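Serine-rich secreted cell wall anchored (LPXTG-motif ) protein (Lactobacillus reuteri ATCC 53608, PDB 5NXK) probably acts as a cell-wall-anchored adhesin with a beta-solenoid fold, taking part in interactions between the gut bacterium and its host. Local coordinates at residues L124-N129 / A175-N180; D158-L163 / S182-D187; E220-L225 / V247-I252. One frame throughout, in Å; residues are numbered along the deposited sequence.

How the interactions relate
The chain coils as a beta-solenoid, and each contact joins parts of it that are distant in sequence. Residues 124-129 come first and are met by 175-180, which closes a loop of 45 residues. Before that loop closes, residues 158-163 open interaction 2, which closes on 182-187. Interactions 1 and 2 therefore cross along the chain. They touch through Leu179, Leu163, Leu124 and Asp187. Interaction 3 follows in series, with 220-225 meeting 247-252. Interaction 1 joins two turns at the corner between the two long sheets. Interaction 2 ties a loop excursion to the start of strand 186-191. Strand 221-226 lies next to that strand, so interaction 3 continues the same sheet by one more turn.

Interaction 1. Residues L124-N129 / A175-N180; sequences LNLVGN and ANVVLN
This is a backbone contact between stacked turns of the solenoid, at the corner where strand 122-127 passes into strand 129-134. Strand 176-181 lies beside 129-134 in a parallel sheet, and Asn129 pairs with Asn176. One hydrogen bond joins the two segments: Asn176 N donates to Gly128 O at 2.8 Å. The N-H comes from above the carbonyl plane, 45° out of it, so it does not follow a lone pair. Gly128 makes the bend with a positive phi of 61°. The methyl of Ala175 packs against the same carbonyl, its CB 3.3 Å from Gly128 O. A CA-H...O contact of 3.4 Å from Asn129 CA to Asn176 O adds to the pairing. On the buried side, Leu126 and Val177 cross at about a right angle. Leu126 CB meets Val177 CG2 at 3.9 Å, and Leu126 CD1 meets Val177 CG1 at the same separation. Leu126 also packs on Ile169 and Leu132. On the exposed side, the side chains of Asn129 and Asn176 lie alongside each other and point the same way, with nearly coplanar amides. Like side chains aligned at equivalent positions of successive coils are characteristic of a parallel beta-solenoid.

Interaction 2. Residues D158-L163 / S182-D187; sequences DKTTAL and SATDID
Thr160 and Asp185 clasp each other, each giving a backbone N-H to the other's side chain. Here a loop excursion with the short strand 159-160 meets the start of strand 186-191, with one backbone bridge, Thr161 to Ile186. Thr160 N donates to Asp185 OD2 at 3.1 Å, and Asp185 N donates to Thr160 OG1 at 3.0 Å. The carboxylate is met from above its plane. Thr160 OG1 sits between its own backbone N and carbonyl carbon (chi1 55°), which turns it to the Asp185 amide. One water donates to Asp185 OD2 at 2.9 Å and also to Asp158 O. Another lies 2.6 Å from Thr160 OG1 and donates to Ala183 O. Ala162 N gives a bond of 2.8 Å to Ile186 O, nearly along the C=O axis. The bond from Ile186 N to Thr160 O is weak, with an angle of only 120° at the hydrogen. Whether Thr161 OG1 donates to Ile186 O or Leu163 O is not settled. Ile186 CD1 packs on Lys159 CB at 3.7 Å. Thr184 OG1 bonds to Asn181 and Ser134. Asp187 is served by Thr219, Asn181, Asn215 and Asn222. Lys159 NZ forms a salt bridge with Glu220; it stays 5.3 Å from Asp185 OD2, without contact. Its charge probably eases the closeness of the Asp185 and Glu220 carboxylates, and the donors on Asp185 OD2 are consistent with an ionised aspartate.

Interaction 3. Residues E220-L225 / V247-I252; sequences EYNIKL and VDNVRI
Two neighbouring coils of the beta-solenoid run parallel here, in register through a corner of the chain. Backbone bonds hold them along their length. Glu220 O accepts from both Val247 N and Asp248 N. After the bend, Ile223 N donates to Asn249 O, Arg251 N to Ile223 O, and Leu225 N to Arg251 O. At the corner, Asn222 and Asn249 lie side by side and point the same way, with nearly coplanar amides. Asn249 ND2 gives Asn222 OD1 an almost straight bond of 2.9 Å, 177° at the hydrogen. Asp187 and Asn282 continue this polar row on either side.

Tyr221 and Arg251 form the main side-chain contact. Arg251 CD lies over the middle of the tyrosine ring, 3.8 Å from its centroid, a CH-pi contact. Glu220 CB sits on the opposite face, toward the rim. The arginine bends at chi2 (141°), and its guanidinium passes over the phenol end at 20° to the ring, with Arg251 CZ 3.4 Å from Tyr221 OH. Arg251 NH1 bonds in its own plane to the syn lone pair of Asp248 OD2, a salt bridge of 2.7 Å. Arg251 NH2 has a second acid, Asp156. A water accepts from Lys224 NZ at 3.0 Å and from Arg251 NH2 at 2.9 Å, linking two like charges.

Inside, Leu225 CD1 meets Val250 CG1 at 3.9 Å. Ile223 and Val250 both touch Phe233 of strand 230-235. Strands 186-191 and 283-285 flank the pair in the same sheet.

Interaction 1. Residues L124-N129 / A175-N180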
loop_
_atom_site.group_PDB
_atom_site.type_symbol
_atom_site.label_atom_id
_atom_site.label_comp_id
_atom_site.label_asym_id
_atom_site.label_seq_id
_atom_site.Cartn_x
_atom_site.Cartn_y
_atom_site.Cartn_z
ATOM N N LEU A 124 -2.880 -3.379 4.561
ATOM C CA LEU A 124 -3.695 -2.666 3.586
ATOM C C LEU A 124 -4.445 -3.664 2.723
ATOM O O LEU A 124 -3.839 -4.462 2.000
ATOM C CB LEU A 124 -2.835 -1.758 2.707
ATOM C CG LEU A 124 -3.546 -1.068 1.532
ATOM C CD1 LEU A 124 -4.588 -0.065 2.056
ATOM C CD2 LEU A 124 -2.537 -0.363 0.636
ATOM N N ASN A 125 -5.770 -3.620 2.787
ATOM C CA ASN A 125 -6.579 -4.476 1.932
ATOM C C ASN A 125 -7.106 -3.653 0.760
ATOM O O ASN A 125 -7.557 -2.520 0.940
ATOM C CB ASN A 125 -7.732 -5.107 2.717
ATOM C CG ASN A 125 -7.246 -5.995 3.836
ATOM O OD1 ASN A 125 -6.444 -6.899 3.616
ATOM N ND2 ASN A 125 -7.717 -5.738 5.051
ATOM N N LEU A 126 -7.018 -4.215 -0.442
ATOM C CA LEU A 126 -7.448 -3.533 -1.644
ATOM C C LEU A 126 -8.569 -4.355 -2.258
ATOM O O LEU A 126 -8.361 -5.503 -2.659
ATOM C CB LEU A 126 -6.282 -3.344 -2.628
ATOM C CG LEU A 126 -5.099 -2.547 -2.069
ATOM C CD1 LEU A 126 -3.967 -2.472 -3.089
ATOM C CD2 LEU A 126 -5.547 -1.140 -1.635
ATOM N N VAL A 127 -9.763 -3.766 -2.336
ATOM C CA VAL A 127 -10.976 -4.537 -2.619
ATOM C C VAL A 127 -11.744 -3.931 -3.801
ATOM O O VAL A 127 -11.680 -2.720 -4.043
ATOM C CB VAL A 127 -11.902 -4.603 -1.362
ATOM C CG1 VAL A 127 -13.081 -5.546 -1.594
ATOM C CG2 VAL A 127 -11.121 -5.049 -0.125
ATOM N N GLY A 128 -12.465 -4.778 -4.532
ATOM C CA GLY A 128 -13.243 -4.350 -5.685
ATOM C C GLY A 128 -12.381 -3.735 -6.771
ATOM O O GLY A 128 -11.248 -4.173 -7.009
ATOM N N ASN A 129 -12.914 -2.717 -7.439
ATOM C CA ASN A 129 -12.205 -2.076 -8.531
ATOM C C ASN A 129 -11.451 -0.868 -8.022
ATOM O O ASN A 129 -11.995 0.229 -7.932
ATOM C CB ASN A 129 -13.169 -1.704 -9.654
ATOM C CG ASN A 129 -13.828 -2.925 -10.257
ATOM O OD1 ASN A 129 -13.171 -3.932 -10.502
ATOM N ND2 ASN A 129 -15.128 -2.847 -10.495
ATOM N N ALA A 175 -11.143 -8.948 -6.806
ATOM C CA ALA A 175 -10.803 -7.543 -7.008
ATOM C C ALA A 175 -10.102 -7.314 -8.341
ATOM O O ALA A 175 -9.500 -8.231 -8.908
ATOM C CB ALA A 175 -9.935 -7.034 -5.870
ATOM N N ASN A 176 -10.181 -6.076 -8.820
ATOM C CA ASN A 176 -9.433 -5.611 -9.977
ATOM C C ASN A 176 -8.653 -4.370 -9.553
ATOM O O ASN A 176 -9.194 -3.259 -9.446
ATOM C CB ASN A 176 -10.346 -5.321 -11.167
ATOM C CG ASN A 176 -11.054 -6.568 -11.670
ATOM O OD1 ASN A 176 -12.274 -6.698 -11.553
ATOM N ND2 ASN A 176 -10.285 -7.507 -12.208
ATOM N N VAL A 177 -7.393 -4.598 -9.218
ATOM C CA VAL A 177 -6.551 -3.551 -8.682
ATOM C C VAL A 177 -5.518 -3.159 -9.702
ATOM O O VAL A 177 -4.850 -4.026 -10.281
ATOM C CB VAL A 177 -5.872 -4.004 -7.377
ATOM C CG1 VAL A 177 -4.900 -2.950 -6.873
ATOM C CG2 VAL A 177 -6.930 -4.333 -6.321
ATOM N N VAL A 178 -5.384 -1.853 -9.896
ATOM C CA VAL A 178 -4.448 -1.281 -10.837
ATOM C C VAL A 178 -3.582 -0.275 -10.088
ATOM O O VAL A 178 -4.093 0.500 -9.293
ATOM C CB VAL A 178 -5.175 -0.580 -12.008
ATOM C CG1 VAL A 178 -4.180 0.121 -12.913
ATOM C CG2 VAL A 178 -6.015 -1.587 -12.812
ATOM N N LEU A 179 -2.270 -0.314 -10.286
ATOM C CA LEU A 179 -1.425 0.724 -9.722
ATOM C C LEU A 179 -0.604 1.339 -10.843
ATOM O O LEU A 179 0.177 0.650 -11.508
ATOM C CB LEU A 179 -0.528 0.168 -8.616
ATOM C CG LEU A 179 0.273 1.158 -7.761
ATOM C CD1 LEU A 179 0.635 0.491 -6.417
ATOM C CD2 LEU A 179 1.521 1.706 -8.456
ATOM N N ASN A 180 -0.788 2.643 -11.025
ATOM C CA ASN A 180 -0.106 3.419 -12.047
ATOM C C ASN A 180 0.957 4.271 -11.393
ATOM O O ASN A 180 0.660 5.035 -10.492
ATOM C CB ASN A 180 -1.107 4.292 -12.803
ATOM C CG ASN A 180 -2.199 3.474 -13.468
ATOM O OD1 ASN A 180 -1.914 2.521 -14.197
ATOM N ND2 ASN A 180 -3.457 3.816 -13.192
#

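Interaction 2. Residues D158-L163 / S182-D187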
loop_
_atom_site.group_PDB
_atom_site.type_symbol
_atom_site.label_atom_id
_atom_site.label_comp_id
_atom_site.label_asym_id
_atom_site.label_seq_id
_atom_site.Cartn_x
_atom_site.Cartn_y
_atom_site.Cartn_z
ATOM N N ASP A 158 19.021 5.571 -2.056
ATOM C CA ASP A 158 17.694 5.905 -1.543
ATOM C C ASP A 158 16.640 5.609 -2.583
ATOM O O ASP A 158 16.837 5.898 -3.761
ATOM C CB ASP A 158 17.605 7.386 -1.156
ATOM C CG ASP A 158 18.413 7.730 0.083
ATOM O OD1 ASP A 158 18.891 6.807 0.776
ATOM O OD2 ASP A 158 18.556 8.938 0.369
ATOM N N LYS A 159 15.514 5.051 -2.153
ATOM C CA LYS A 159 14.416 4.785 -3.074
ATOM C C LYS A 159 13.134 5.357 -2.506
ATOM O O LYS A 159 12.947 5.381 -1.298
ATOM C CB LYS A 159 14.245 3.275 -3.328
ATOM C CG LYS A 159 15.491 2.544 -3.815
ATOM C CD LYS A 159 15.910 2.974 -5.218
ATOM C CE LYS A 159 17.228 2.306 -5.608
ATOM N NZ LYS A 159 17.709 2.713 -6.966
ATOM N N THR A 160 12.250 5.808 -3.390
ATOM C CA THR A 160 10.931 6.286 -2.998
ATOM C C THR A 160 9.920 5.208 -3.330
ATOM O O THR A 160 10.202 4.320 -4.138
ATOM C CB THR A 160 10.547 7.570 -3.725
ATOM O OG1 THR A 160 10.651 7.363 -5.142
ATOM C CG2 THR A 160 11.462 8.717 -3.305
ATOM N N THR A 161 8.745 5.278 -2.717
ATOM C CA THR A 161 7.745 4.256 -2.953
ATOM C C THR A 161 6.331 4.809 -2.922
ATOM O O THR A 161 6.065 5.780 -2.230
ATOM C CB THR A 161 7.867 3.110 -1.904
ATOM O OG1 THR A 161 6.933 2.073 -2.214
ATOM C CG2 THR A 161 7.603 3.637 -0.481
ATOM N N ALA A 162 5.429 4.174 -3.668
ATOM C CA ALA A 162 4.009 4.552 -3.673
ATOM C C ALA A 162 3.269 4.045 -2.441
ATOM O O ALA A 162 2.325 4.674 -1.978
ATOM C CB ALA A 162 3.337 4.031 -4.920
ATOM N N LEU A 163 3.684 2.887 -1.933
ATOM C CA LEU A 163 3.016 2.266 -0.789
ATOM C C LEU A 163 4.072 1.734 0.174
ATOM O O LEU A 163 4.893 0.891 -0.201
ATOM C CB LEU A 163 2.092 1.126 -1.241
ATOM C CG LEU A 163 0.881 1.470 -2.110
ATOM C CD1 LEU A 163 0.217 0.204 -2.646
ATOM C CD2 LEU A 163 -0.150 2.313 -1.346
ATOM N N SER A 182 3.992 7.009 -11.900
ATOM C CA SER A 182 4.809 7.923 -12.679
ATOM C C SER A 182 5.565 8.867 -11.746
ATOM O O SER A 182 5.911 9.976 -12.132
ATOM C CB SER A 182 3.940 8.709 -13.669
ATOM O OG SER A 182 2.898 9.390 -12.988
ATOM N N ALA A 183 5.817 8.421 -10.516
ATOM C CA ALA A 183 6.339 9.326 -9.496
ATOM C C ALA A 183 7.397 8.717 -8.585
ATOM O O ALA A 183 8.290 9.424 -8.110
ATOM C CB ALA A 183 5.190 9.834 -8.641
ATOM N N THR A 184 7.299 7.417 -8.323
ATOM C CA THR A 184 8.177 6.812 -7.323
ATOM C C THR A 184 8.918 5.577 -7.838
ATOM O O THR A 184 8.534 4.988 -8.854
ATOM C CB THR A 184 7.375 6.464 -6.050
ATOM O OG1 THR A 184 6.239 5.667 -6.401
ATOM C CG2 THR A 184 6.872 7.759 -5.365
ATOM N N ASP A 185 9.983 5.192 -7.134
ATOM C CA ASP A 185 10.852 4.109 -7.587
ATOM C C ASP A 185 10.247 2.735 -7.371
ATOM O O ASP A 185 10.619 1.767 -8.044
ATOM C CB ASP A 185 12.204 4.161 -6.875
ATOM C CG ASP A 185 12.944 5.474 -7.102
ATOM O OD1 ASP A 185 12.906 5.997 -8.238
ATOM O OD2 ASP A 185 13.588 5.963 -6.148
ATOM N N ILE A 186 9.357 2.631 -6.391
ATOM C CA ILE A 186 8.842 1.325 -5.980
ATOM C C ILE A 186 7.311 1.397 -5.893
ATOM O O ILE A 186 6.785 2.376 -5.385
ATOM C CB ILE A 186 9.454 0.883 -4.616
ATOM C CG1 ILE A 186 10.987 0.881 -4.696
ATOM C CG2 ILE A 186 8.932 -0.495 -4.200
ATOM C CD1 ILE A 186 11.664 0.619 -3.353
ATOM N N ASP A 187 6.601 0.391 -6.411
ATOM C CA ASP A 187 5.136 0.389 -6.327
ATOM C C ASP A 187 4.655 -0.035 -4.932
ATOM O O ASP A 187 3.778 0.602 -4.353
ATOM C CB ASP A 187 4.510 -0.533 -7.381
ATOM C CG ASP A 187 4.804 -0.094 -8.825
ATOM O OD1 ASP A 187 5.140 1.089 -9.063
ATOM O OD2 ASP A 187 4.684 -0.950 -9.732
HETATM O O HOH W 1 15.331 8.109 -5.383
HETATM O O HOH W 2 10.920 9.466 -6.611
#

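Interaction 3. Residues E220-L225 / V247-I252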
loop_
_atom_site.group_PDB
_atom_site.type_symbol
_atom_site.label_atom_id
_atom_site.label_comp_id
_atom_site.label_asym_id
_atom_site.label_seq_id
_atom_site.Cartn_x
_atom_site.Cartn_y
_atom_site.Cartn_z
ATOM N N GLU A 220 11.315 1.137 -10.619
ATOM C CA GLU A 220 12.470 0.237 -10.576
ATOM C C GLU A 220 12.091 -1.155 -10.069
ATOM O O GLU A 220 12.459 -2.146 -10.683
ATOM C CB GLU A 220 13.581 0.833 -9.712
ATOM C CG GLU A 220 14.123 2.142 -10.264
ATOM C CD GLU A 220 15.327 2.649 -9.498
ATOM O OE1 GLU A 220 16.458 2.500 -10.007
ATOM O OE2 GLU A 220 15.148 3.186 -8.387
ATOM N N TYR A 221 11.360 -1.232 -8.956
ATOM C CA TYR A 221 10.865 -2.522 -8.453
ATOM C C TYR A 221 9.363 -2.437 -8.230
ATOM O O TYR A 221 8.896 -1.498 -7.597
ATOM C CB TYR A 221 11.501 -2.926 -7.121
ATOM C CG TYR A 221 12.914 -2.496 -6.874
ATOM C CD1 TYR A 221 13.919 -2.758 -7.787
ATOM C CD2 TYR A 221 13.247 -1.833 -5.697
ATOM C CE1 TYR A 221 15.220 -2.365 -7.544
ATOM C CE2 TYR A 221 14.539 -1.436 -5.446
ATOM C CZ TYR A 221 15.525 -1.699 -6.372
ATOM O OH TYR A 221 16.821 -1.305 -6.118
ATOM N N ASN A 222 8.598 -3.408 -8.726
ATOM C CA ASN A 222 7.163 -3.407 -8.440
ATOM C C ASN A 222 6.901 -3.689 -6.953
ATOM O O ASN A 222 6.143 -2.984 -6.291
ATOM C CB ASN A 222 6.427 -4.439 -9.294
ATOM C CG ASN A 222 6.508 -4.132 -10.782
ATOM O OD1 ASN A 222 7.058 -4.915 -11.543
ATOM N ND2 ASN A 222 5.961 -2.987 -11.196
ATOM N N ILE A 223 7.518 -4.747 -6.447
ATOM C CA ILE A 223 7.314 -5.167 -5.069
ATOM C C ILE A 223 8.660 -5.384 -4.391
ATOM O O ILE A 223 9.492 -6.150 -4.861
ATOM C CB ILE A 223 6.482 -6.461 -4.972
ATOM C CG1 ILE A 223 5.118 -6.293 -5.652
ATOM C CG2 ILE A 223 6.289 -6.875 -3.508
ATOM C CD1 ILE A 223 4.304 -7.606 -5.694
ATOM N N LYS A 224 8.883 -4.671 -3.300
ATOM C CA LYS A 224 10.087 -4.873 -2.530
ATOM C C LYS A 224 9.691 -5.385 -1.154
ATOM O O LYS A 224 8.934 -4.734 -0.429
ATOM C CB LYS A 224 10.918 -3.586 -2.427
ATOM C CG LYS A 224 12.283 -3.864 -1.835
ATOM C CD LYS A 224 13.163 -2.638 -1.650
ATOM C CE LYS A 224 14.542 -3.100 -1.182
ATOM N NZ LYS A 224 15.638 -2.484 -1.950
ATOM N N LEU A 225 10.198 -6.564 -0.817
ATOM C CA LEU A 225 9.827 -7.253 0.414
ATOM C C LEU A 225 11.048 -7.263 1.345
ATOM O O LEU A 225 12.102 -7.793 0.982
ATOM C CB LEU A 225 9.355 -8.682 0.104
ATOM C CG LEU A 225 8.103 -8.844 -0.781
ATOM C CD1 LEU A 225 7.873 -10.315 -1.159
ATOM C CD2 LEU A 225 6.848 -8.243 -0.140
ATOM N N VAL A 247 13.814 -2.677 -13.243
ATOM C CA VAL A 247 14.841 -3.559 -12.686
ATOM C C VAL A 247 14.307 -4.935 -12.284
ATOM O O VAL A 247 14.622 -5.921 -12.937
ATOM C CB VAL A 247 15.527 -2.919 -11.471
ATOM C CG1 VAL A 247 16.730 -3.752 -11.066
ATOM C CG2 VAL A 247 15.975 -1.485 -11.808
ATOM N N ASP A 248 13.503 -5.007 -11.225
ATOM C CA ASP A 248 12.961 -6.294 -10.759
ATOM C C ASP A 248 11.452 -6.197 -10.566
ATOM O O ASP A 248 10.944 -5.131 -10.255
ATOM C CB ASP A 248 13.592 -6.748 -9.428
ATOM C CG ASP A 248 15.121 -6.694 -9.424
ATOM O OD1 ASP A 248 15.771 -7.165 -10.383
ATOM O OD2 ASP A 248 15.675 -6.220 -8.410
ATOM N N ASN A 249 10.724 -7.297 -10.735
ATOM C CA ASN A 249 9.295 -7.258 -10.387
ATOM C C ASN A 249 9.093 -7.493 -8.891
ATOM O O ASN A 249 8.345 -6.761 -8.241
ATOM C CB ASN A 249 8.497 -8.276 -11.189
ATOM C CG ASN A 249 8.660 -8.094 -12.675
ATOM O OD1 ASN A 249 9.164 -8.981 -13.367
ATOM N ND2 ASN A 249 8.253 -6.935 -13.176
ATOM N N VAL A 250 9.767 -8.507 -8.344
ATOM C CA VAL A 250 9.765 -8.732 -6.895
ATOM C C VAL A 250 11.196 -8.815 -6.408
ATOM O O VAL A 250 12.010 -9.579 -6.940
ATOM C CB VAL A 250 9.016 -10.017 -6.469
ATOM C CG1 VAL A 250 9.016 -10.145 -4.926
ATOM C CG2 VAL A 250 7.594 -10.016 -7.014
ATOM N N ARG A 251 11.505 -8.018 -5.394
ATOM C CA ARG A 251 12.854 -7.984 -4.864
ATOM C C ARG A 251 12.898 -8.392 -3.398
ATOM O O ARG A 251 12.245 -7.783 -2.565
ATOM C CB ARG A 251 13.426 -6.589 -5.026
ATOM C CG ARG A 251 14.804 -6.360 -4.438
ATOM C CD ARG A 251 15.490 -5.465 -5.449
ATOM N NE ARG A 251 16.738 -4.893 -5.008
ATOM C CZ ARG A 251 17.747 -4.612 -5.822
ATOM N NH1 ARG A 251 17.667 -4.886 -7.125
ATOM N NH2 ARG A 251 18.849 -4.073 -5.324
ATOM N N ILE A 252 13.666 -9.437 -3.099
ATOM C CA ILE A 252 13.885 -9.855 -1.725
ATOM C C ILE A 252 15.378 -9.887 -1.441
ATOM O O ILE A 252 16.042 -10.902 -1.643
ATOM C CB ILE A 252 13.279 -11.222 -1.441
ATOM C CG1 ILE A 252 11.847 -11.283 -1.994
ATOM C CG2 ILE A 252 13.304 -11.502 0.079
ATOM C CD1 ILE A 252 11.178 -12.618 -1.822
HETATM O O HOH W 3 18.320 -3.718 -2.479
#